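Local coordinates for monalysin (Pseudomonas entomophila, PDB 4MKQ), which forms beta-barrel pores that lyse host cells and damage the Drosophila intestine, and is represented here by a variant lacking its membrane-spanning domain, at residues A[59-64]-A[72-77]; A[76-81]-A[115-120]. All coordinates share one frame; numbering follows the deposited sequence.

Contact 1. Residues A[59-64]-A[72-77]; sequences LQYVET and VIYQVV
Y61 and Y74 run side by side on one face of the sheet, their ring planes nearly parallel (23°) but strongly offset, with centroids 5.1 Å apart and little face shared. On the same face L59 crosses Y74 at about a right angle: its CG lies anti to its own carbonyl carbon (chi1 -84°), and CD1 lies over the Y74 ring as a CH-pi contact, 4.2 Å from the centroid. The other methyl, CD2, lies by the Q75 carbonyl and also touches V76 CG2 at 3.9 Å. The Y74 hydroxyl is held from outside the pair, by V129 O. Backbone bonds tie the strands in antiparallel register, with Q60 and Q75 a hydrogen-bonded pair: Q60 N reaches Q75 O at 2.8 Å, and Q75 N returns to Q60 O. This belongs to the hairpin of strands 46-65 and 71-84 in the aerolysin-like fold. Farther along, V62 N donates to I73 O at 2.9 Å while I73 N donates to E63 O at 3.1 Å; the change of register, with the helical phi/psi of V62, is consistent with a beta bulge. On the face carrying Q60 and Q75 the packing is mainly aliphatic. Q60, extended along its chain, lies against V77, CB meeting CG2 at 3.5 Å, and V62 CG2 crosses to Q75 CB at 3.6 Å.

Contact 2. Residues A[76-81]-A[115-120]; sequences VVLVYA and ITQRKR
I115 O is gripped by two groups of the facing strand: L78 N donates to it at 2.8 Å, and V77 CA makes a longer CA-H...O contact at 3.6 Å. I115 N returns a bond to L78 O at 2.9 Å, closing the hydrogen-bonded pair. Next along, Q117 N reaches V76 O at 2.8 Å in a nearly straight bond. Q117 CB and CG lie beside V76 O; from CG the chain bends (chi2 -71°), turning its amide toward L78, with NE2 4.0 Å from L78 CD2. I115 meets Y80 on the same face: its CB sits in plane at the ring edge, while CD1 approaches CE2 obliquely at 3.7 Å. This side faces the third subunit: Y80 OH is hydrogen-bonded to D13 OD2 of the third subunit, and F14 of that subunit meets the Y80 ring. On the reverse side T116 OG1 lies 4.1 Å from V77 CG2. The backbone changes direction at R118, and the pairing between these segments ends before it. Antiparallel pairing of strands far apart in sequence, 71-84 with 106-124, is part of the long sheet of the aerolysin-like fold.

In the fold
Contacts 1 and 2, their centres 11 Å apart, sit on opposite edges of strand 71-84: it pairs with 46-65 in the first and with 106-124 in the second, and V76 and V77 take part in both. The two also meet directly. Q75 CG packs 3.4 Å from Q117 O, and beyond R118 the side chain of R120 reaches back to contact 1, R120 NH1 lying 3.5 Å from V62 CG1. Neighbouring subunits touch both: I122 of the second subunit packs on E63 and I73, E63 of that subunit makes a long, weak ion pair with R120, and R118 of the third subunit packs on Q75 and T116.

Contact 1. Residues A[59-64]-A[72-77]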
loop_
_atom_site.group_PDB
_atom_site.type_symbol
_atom_site.label_atom_id
_atom_site.label_comp_id
_atom_site.label_asym_id
_atom_site.label_seq_id
_atom_site.Cartn_x
_atom_site.Cartn_y
_atom_site.Cartn_z
ATOM N N LEU A 59 -10.733 -3.647 -16.245
ATOM C CA LEU A 59 -10.223 -2.373 -15.737
ATOM C C LEU A 59 -11.052 -1.855 -14.571
ATOM O O LEU A 59 -12.281 -1.941 -14.598
ATOM C CB LEU A 59 -10.124 -1.301 -16.834
ATOM C CG LEU A 59 -8.872 -1.290 -17.723
ATOM C CD1 LEU A 59 -8.787 -0.005 -18.481
ATOM C CD2 LEU A 59 -7.592 -1.455 -16.927
ATOM N N GLN A 60 -10.375 -1.313 -13.552
ATOM C CA GLN A 60 -10.997 -0.760 -12.346
ATOM C C GLN A 60 -10.526 0.672 -12.100
ATOM O O GLN A 60 -9.336 0.958 -12.243
ATOM C CB GLN A 60 -10.641 -1.638 -11.139
ATOM C CG GLN A 60 -11.440 -1.345 -9.876
ATOM C CD GLN A 60 -10.889 -2.079 -8.681
ATOM O OE1 GLN A 60 -9.781 -1.809 -8.203
ATOM N NE2 GLN A 60 -11.658 -3.026 -8.166
ATOM N N TYR A 61 -11.468 1.559 -11.702
ATOM C CA TYR A 61 -11.184 2.956 -11.371
ATOM C C TYR A 61 -10.377 3.030 -10.086
ATOM O O TYR A 61 -10.770 2.440 -9.075
ATOM C CB TYR A 61 -12.486 3.783 -11.211
ATOM C CG TYR A 61 -12.918 4.552 -12.445
ATOM C CD1 TYR A 61 -11.991 4.952 -13.398
ATOM C CD2 TYR A 61 -14.248 4.918 -12.636
ATOM C CE1 TYR A 61 -12.382 5.645 -14.538
ATOM C CE2 TYR A 61 -14.650 5.622 -13.774
ATOM C CZ TYR A 61 -13.710 5.982 -14.724
ATOM O OH TYR A 61 -14.072 6.680 -15.852
ATOM N N VAL A 62 -9.232 3.728 -10.137
ATOM C CA VAL A 62 -8.349 3.921 -8.984
ATOM C C VAL A 62 -8.677 5.275 -8.355
ATOM O O VAL A 62 -9.075 5.341 -7.190
ATOM C CB VAL A 62 -6.838 3.839 -9.360
ATOM C CG1 VAL A 62 -5.950 3.958 -8.124
ATOM C CG2 VAL A 62 -6.520 2.561 -10.121
ATOM N N GLU A 63 -8.511 6.351 -9.151
ATOM C CA GLU A 63 -8.672 7.749 -8.761
ATOM C C GLU A 63 -8.925 8.616 -10.006
ATOM O O GLU A 63 -8.808 8.135 -11.138
ATOM C CB GLU A 63 -7.360 8.210 -8.091
ATOM C CG GLU A 63 -7.530 9.100 -6.876
ATOM C CD GLU A 63 -6.214 9.613 -6.325
ATOM O OE1 GLU A 63 -5.409 8.787 -5.838
ATOM O OE2 GLU A 63 -5.980 10.842 -6.392
ATOM N N THR A 64 -9.261 9.897 -9.779
ATOM C CA THR A 64 -9.471 10.924 -10.801
ATOM C C THR A 64 -8.723 12.162 -10.284
ATOM O O THR A 64 -9.101 12.704 -9.243
ATOM C CB THR A 64 -10.975 11.148 -11.068
ATOM O OG1 THR A 64 -11.615 9.892 -11.305
ATOM C CG2 THR A 64 -11.229 12.078 -12.246
ATOM N N VAL A 72 -7.673 10.206 -15.438
ATOM C CA VAL A 72 -8.260 9.011 -14.853
ATOM C C VAL A 72 -7.214 7.887 -14.759
ATOM O O VAL A 72 -6.584 7.558 -15.763
ATOM C CB VAL A 72 -9.512 8.577 -15.652
ATOM C CG1 VAL A 72 -10.069 7.290 -15.104
ATOM C CG2 VAL A 72 -10.587 9.661 -15.663
ATOM N N ILE A 73 -7.054 7.296 -13.556
ATOM C CA ILE A 73 -6.118 6.198 -13.294
ATOM C C ILE A 73 -6.870 4.862 -13.246
ATOM O O ILE A 73 -7.863 4.734 -12.526
ATOM C CB ILE A 73 -5.241 6.444 -12.026
ATOM C CG1 ILE A 73 -4.575 7.844 -12.065
ATOM C CG2 ILE A 73 -4.186 5.336 -11.850
ATOM C CD1 ILE A 73 -4.063 8.394 -10.711
ATOM N N TYR A 74 -6.392 3.879 -14.030
ATOM C CA TYR A 74 -6.958 2.533 -14.111
ATOM C C TYR A 74 -5.999 1.482 -13.575
ATOM O O TYR A 74 -4.787 1.678 -13.606
ATOM C CB TYR A 74 -7.329 2.183 -15.558
ATOM C CG TYR A 74 -8.510 2.950 -16.101
ATOM C CD1 TYR A 74 -9.812 2.578 -15.782
ATOM C CD2 TYR A 74 -8.331 4.004 -16.991
ATOM C CE1 TYR A 74 -10.907 3.246 -16.325
ATOM C CE2 TYR A 74 -9.420 4.686 -17.532
ATOM C CZ TYR A 74 -10.706 4.310 -17.187
ATOM O OH TYR A 74 -11.782 4.991 -17.701
ATOM N N GLN A 75 -6.559 0.355 -13.123
ATOM C CA GLN A 75 -5.874 -0.815 -12.563
ATOM C C GLN A 75 -6.508 -2.055 -13.189
ATOM O O GLN A 75 -7.648 -1.974 -13.652
ATOM C CB GLN A 75 -6.152 -0.867 -11.055
ATOM C CG GLN A 75 -4.944 -1.092 -10.169
ATOM C CD GLN A 75 -5.211 -0.662 -8.744
ATOM O OE1 GLN A 75 -6.362 -0.542 -8.294
ATOM N NE2 GLN A 75 -4.143 -0.436 -7.993
ATOM N N VAL A 76 -5.816 -3.206 -13.151
ATOM C CA VAL A 76 -6.360 -4.464 -13.673
ATOM C C VAL A 76 -6.814 -5.362 -12.524
ATOM O O VAL A 76 -6.049 -5.608 -11.589
ATOM C CB VAL A 76 -5.384 -5.197 -14.645
ATOM C CG1 VAL A 76 -5.839 -6.627 -14.943
ATOM C CG2 VAL A 76 -5.221 -4.421 -15.942
ATOM N N VAL A 77 -8.056 -5.848 -12.604
ATOM C CA VAL A 77 -8.602 -6.811 -11.651
ATOM C C VAL A 77 -8.594 -8.160 -12.374
ATOM O O VAL A 77 -9.232 -8.299 -13.418
ATOM C CB VAL A 77 -10.007 -6.445 -11.117
ATOM C CG1 VAL A 77 -10.466 -7.447 -10.069
ATOM C CG2 VAL A 77 -10.025 -5.044 -10.536
#

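Contact 2. Residues A[76-81]-A[115-120]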
loop_
_atom_site.group_PDB
_atom_site.type_symbol
_atom_site.label_atom_id
_atom_site.label_comp_id
_atom_site.label_asym_id
_atom_site.label_seq_id
_atom_site.Cartn_x
_atom_site.Cartn_y
_atom_site.Cartn_z
ATOM N N VAL A 76 -5.816 -3.206 -13.151
ATOM C CA VAL A 76 -6.360 -4.464 -13.673
ATOM C C VAL A 76 -6.814 -5.362 -12.524
ATOM O O VAL A 76 -6.049 -5.608 -11.589
ATOM C CB VAL A 76 -5.384 -5.197 -14.645
ATOM C CG1 VAL A 76 -5.839 -6.627 -14.943
ATOM C CG2 VAL A 76 -5.221 -4.421 -15.942
ATOM N N VAL A 77 -8.056 -5.848 -12.604
ATOM C CA VAL A 77 -8.602 -6.811 -11.651
ATOM C C VAL A 77 -8.594 -8.160 -12.374
ATOM O O VAL A 77 -9.232 -8.299 -13.418
ATOM C CB VAL A 77 -10.007 -6.445 -11.117
ATOM C CG1 VAL A 77 -10.466 -7.447 -10.069
ATOM C CG2 VAL A 77 -10.025 -5.044 -10.536
ATOM N N LEU A 78 -7.820 -9.119 -11.855
ATOM C CA LEU A 78 -7.715 -10.458 -12.420
ATOM C C LEU A 78 -8.724 -11.373 -11.739
ATOM O O LEU A 78 -8.707 -11.528 -10.517
ATOM C CB LEU A 78 -6.273 -10.987 -12.306
ATOM C CG LEU A 78 -5.907 -12.276 -13.068
ATOM C CD1 LEU A 78 -6.254 -12.187 -14.556
ATOM C CD2 LEU A 78 -4.431 -12.579 -12.919
ATOM N N VAL A 79 -9.645 -11.924 -12.537
ATOM C CA VAL A 79 -10.727 -12.791 -12.073
ATOM C C VAL A 79 -10.342 -14.261 -12.235
ATOM O O VAL A 79 -9.993 -14.704 -13.334
ATOM C CB VAL A 79 -12.082 -12.451 -12.757
ATOM C CG1 VAL A 79 -13.234 -13.236 -12.139
ATOM C CG2 VAL A 79 -12.371 -10.954 -12.700
ATOM N N TYR A 80 -10.416 -15.004 -11.122
ATOM C CA TYR A 80 -10.122 -16.432 -11.034
ATOM C C TYR A 80 -11.403 -17.207 -10.828
ATOM O O TYR A 80 -12.326 -16.700 -10.195
ATOM C CB TYR A 80 -9.186 -16.717 -9.848
ATOM C CG TYR A 80 -7.806 -16.116 -9.981
ATOM C CD1 TYR A 80 -6.776 -16.819 -10.598
ATOM C CD2 TYR A 80 -7.513 -14.869 -9.438
ATOM C CE1 TYR A 80 -5.496 -16.278 -10.708
ATOM C CE2 TYR A 80 -6.239 -14.315 -9.548
ATOM C CZ TYR A 80 -5.232 -15.023 -10.184
ATOM O OH TYR A 80 -3.972 -14.487 -10.275
ATOM N N ALA A 81 -11.456 -18.444 -11.344
ATOM C CA ALA A 81 -12.591 -19.346 -11.156
ATOM C C ALA A 81 -12.114 -20.483 -10.283
ATOM O O ALA A 81 -10.976 -20.931 -10.426
ATOM C CB ALA A 81 -13.084 -19.879 -12.485
ATOM N N ILE A 115 -8.570 -10.469 -7.794
ATOM C CA ILE A 115 -7.286 -9.995 -7.276
ATOM C C ILE A 115 -6.878 -8.731 -8.038
ATOM O O ILE A 115 -6.749 -8.757 -9.265
ATOM C CB ILE A 115 -6.190 -11.112 -7.294
ATOM C CG1 ILE A 115 -6.461 -12.159 -6.184
ATOM C CG2 ILE A 115 -4.765 -10.524 -7.173
ATOM C CD1 ILE A 115 -5.473 -13.366 -6.092
ATOM N N THR A 116 -6.678 -7.628 -7.304
ATOM C CA THR A 116 -6.251 -6.355 -7.883
ATOM C C THR A 116 -4.741 -6.389 -8.135
ATOM O O THR A 116 -3.969 -6.695 -7.225
ATOM C CB THR A 116 -6.715 -5.188 -7.003
ATOM O OG1 THR A 116 -8.140 -5.220 -6.915
ATOM C CG2 THR A 116 -6.282 -3.838 -7.540
ATOM N N GLN A 117 -4.333 -6.091 -9.379
ATOM C CA GLN A 117 -2.925 -6.068 -9.784
ATOM C C GLN A 117 -2.297 -4.703 -9.444
ATOM O O GLN A 117 -3.027 -3.740 -9.192
ATOM C CB GLN A 117 -2.767 -6.409 -11.282
ATOM C CG GLN A 117 -3.433 -7.712 -11.747
ATOM C CD GLN A 117 -2.752 -8.964 -11.253
ATOM O OE1 GLN A 117 -2.984 -9.427 -10.132
ATOM N NE2 GLN A 117 -1.932 -9.566 -12.100
ATOM N N ARG A 118 -0.955 -4.622 -9.410
ATOM C CA ARG A 118 -0.262 -3.381 -9.061
ATOM C C ARG A 118 -0.199 -2.357 -10.196
ATOM O O ARG A 118 -0.411 -1.171 -9.930
ATOM C CB ARG A 118 1.139 -3.647 -8.487
ATOM C CG ARG A 118 1.162 -3.568 -6.969
ATOM C CD ARG A 118 2.551 -3.335 -6.409
ATOM N NE ARG A 118 2.498 -2.741 -5.070
ATOM C CZ ARG A 118 2.460 -3.431 -3.934
ATOM N NH1 ARG A 118 2.473 -4.759 -3.953
ATOM N NH2 ARG A 118 2.408 -2.799 -2.768
ATOM N N LYS A 119 0.105 -2.801 -11.439
ATOM C CA LYS A 119 0.249 -1.938 -12.621
ATOM C C LYS A 119 -0.957 -1.026 -12.860
ATOM O O LYS A 119 -2.104 -1.476 -12.824
ATOM C CB LYS A 119 0.574 -2.768 -13.870
ATOM C CG LYS A 119 1.382 -2.027 -14.926
ATOM C CD LYS A 119 2.074 -3.022 -15.881
ATOM C CE LYS A 119 2.705 -2.271 -17.044
ATOM N NZ LYS A 119 3.743 -1.263 -16.650
ATOM N N ARG A 120 -0.675 0.268 -13.072
ATOM C CA ARG A 120 -1.668 1.324 -13.293
ATOM C C ARG A 120 -1.336 2.168 -14.522
ATOM O O ARG A 120 -0.167 2.273 -14.899
ATOM C CB ARG A 120 -1.804 2.230 -12.052
ATOM C CG ARG A 120 -2.362 1.528 -10.813
ATOM C CD ARG A 120 -2.644 2.482 -9.668
ATOM N NE ARG A 120 -1.435 2.843 -8.924
ATOM C CZ ARG A 120 -1.423 3.540 -7.792
ATOM N NH1 ARG A 120 -2.561 3.948 -7.242
ATOM N NH2 ARG A 120 -0.276 3.825 -7.196
#